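Local structure of endonuclease II (Enterobacteria phage t4, 2WSH) at the interface of chains A and B. The protein nicks and cleaves cytosine-containing double-stranded DNA in a sequence-specific manner, contributing to the breakdown of host DNA so that its nucleotides feed phage DNA synthesis. Coordinates in Å, arbitrary orientation; residue numbers count along the deposited sequence, not the author numbering. Chains: chain A/B, Endonuclease II.

The interface of chains A and B. Residues chain A 14-15, 102, 124; chain B 111-112.
A:Arg102 and B:Glu112 form the ionic core of this contact, a bidentate salt bridge made end-on by the guanidinium. NH1 of A:Arg102 donates to carboxylate OE2 of B:Glu112 at 3.0 Å, and NH2 of A:Arg102 donates to OE1 of B:Glu112 at 3.1 Å. Both acceptors lie in the guanidinium plane, yet the donors arrive above the carboxylate plane; the two planes stand 81° apart, so the groups stand nearly perpendicular rather than as a flat fork. B:Glu112 reaches this position with CG between its backbone N and carbonyl carbon (chi1 52°) and a bend at chi2 (-91°).

Within chain A, a second shell fixes the arginine. A:Glu124 takes it side-on, with NE of A:Arg102 2.7 Å from OE1 of A:Glu124 and NH2 of A:Arg102 hydrogen-bonded to OE2 of A:Glu124, both oxygens met on their syn side. The carbonyl O of A:Tyr15 accepts from NH1 of A:Arg102 at 2.8 Å, the donor lying above the carbonyl plane. Together with the two bonds to B:Glu112, these bonds fix the guanidinium's rotation, and its positive charge probably offsets the two nearby carboxylates.

Apolar packing comes from A:Tyr15, whose ring edge carbon CD1 lies 3.4 Å from CG of B:Glu112 as the side chains run past each other in opposite directions. Water 1 links OE2 of B:Glu112 (2.7 Å) to the carbonyl O of A:Glu14, at the end of helix 8-14. ND2 of B:Asn111 comes within 2.9 Å of OE2 of A:Glu124, but its N-H is directed away, making this a polar contact without a hydrogen bond; the amide and carboxylate planes meet steeply.

The turn between strands 106-111 and 114-119 of one subunit thus packs on its neighbour and, with its two-fold twin, probably helps hold together the tetrameric GIY-YIG nuclease.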
loop_
_atom_site.group_PDB
_atom_site.type_symbol
_atom_site.label_atom_id
_atom_site.label_comp_id
_atom_site.label_asym_id
_atom_site.label_seq_id
_atom_site.Cartn_x
_atom_site.Cartn_y
_atom_site.Cartn_z
ATOM N N GLU A 14 5.160 4.652 22.893
ATOM C CA GLU A 14 5.974 4.651 21.684
ATOM C C GLU A 14 5.264 3.962 20.518
ATOM O O GLU A 14 5.433 4.348 19.361
ATOM C CB GLU A 14 7.321 3.980 21.961
ATOM C CG GLU A 14 8.370 4.201 20.888
ATOM C CD GLU A 14 9.733 3.665 21.291
ATOM O OE1 GLU A 14 10.644 3.651 20.436
ATOM O OE2 GLU A 14 9.892 3.257 22.462
ATOM N N TYR A 15 4.457 2.952 20.823
ATOM C CA TYR A 15 3.810 2.167 19.779
ATOM C C TYR A 15 2.294 2.210 19.856
ATOM O O TYR A 15 1.608 1.384 19.255
ATOM C CB TYR A 15 4.316 0.727 19.816
ATOM C CG TYR A 15 5.786 0.638 19.518
ATOM C CD1 TYR A 15 6.241 0.586 18.207
ATOM C CD2 TYR A 15 6.725 0.637 20.540
ATOM C CE1 TYR A 15 7.587 0.520 17.921
ATOM C CE2 TYR A 15 8.076 0.570 20.262
ATOM C CZ TYR A 15 8.501 0.513 18.951
ATOM O OH TYR A 15 9.843 0.447 18.661
ATOM N N ARG A 102 -2.910 -2.908 20.131
ATOM C CA ARG A 102 -2.470 -1.952 19.121
ATOM C C ARG A 102 -3.246 -2.196 17.834
ATOM O O ARG A 102 -3.098 -3.239 17.200
ATOM C CB ARG A 102 -0.969 -2.075 18.871
ATOM C CG ARG A 102 -0.490 -1.377 17.602
ATOM C CD ARG A 102 1.024 -1.499 17.436
ATOM N NE ARG A 102 1.457 -1.181 16.076
ATOM C CZ ARG A 102 1.883 0.015 15.679
ATOM N NH1 ARG A 102 1.951 1.022 16.540
ATOM N NH2 ARG A 102 2.250 0.200 14.419
ATOM N N GLU A 124 3.465 -7.119 11.531
ATOM C CA GLU A 124 3.976 -6.449 12.721
ATOM C C GLU A 124 4.412 -7.408 13.827
ATOM O O GLU A 124 5.421 -7.176 14.491
ATOM C CB GLU A 124 2.944 -5.455 13.260
ATOM C CG GLU A 124 2.766 -4.219 12.393
ATOM C CD GLU A 124 2.157 -3.058 13.151
ATOM O OE1 GLU A 124 1.779 -3.245 14.326
ATOM O OE2 GLU A 124 2.058 -1.958 12.573
ATOM N N ASN B 111 6.157 2.750 9.406
ATOM C CA ASN B 111 5.557 3.212 10.649
ATOM C C ASN B 111 6.594 3.169 11.765
ATOM O O ASN B 111 7.794 3.153 11.494
ATOM C CB ASN B 111 4.311 2.388 11.003
ATOM C CG ASN B 111 4.616 0.917 11.192
ATOM O OD1 ASN B 111 5.777 0.517 11.297
ATOM N ND2 ASN B 111 3.569 0.099 11.240
ATOM N N GLU B 112 6.145 3.149 13.014
ATOM C CA GLU B 112 7.080 3.190 14.134
ATOM C C GLU B 112 7.931 1.920 14.246
ATOM O O GLU B 112 8.887 1.872 15.019
ATOM C CB GLU B 112 6.353 3.493 15.453
ATOM C CG GLU B 112 5.153 2.603 15.753
ATOM C CD GLU B 112 3.842 3.163 15.222
ATOM O OE1 GLU B 112 3.538 2.953 14.031
ATOM O OE2 GLU B 112 3.101 3.792 16.008
HETATM O O HOH W 1 2.713 5.241 18.243
#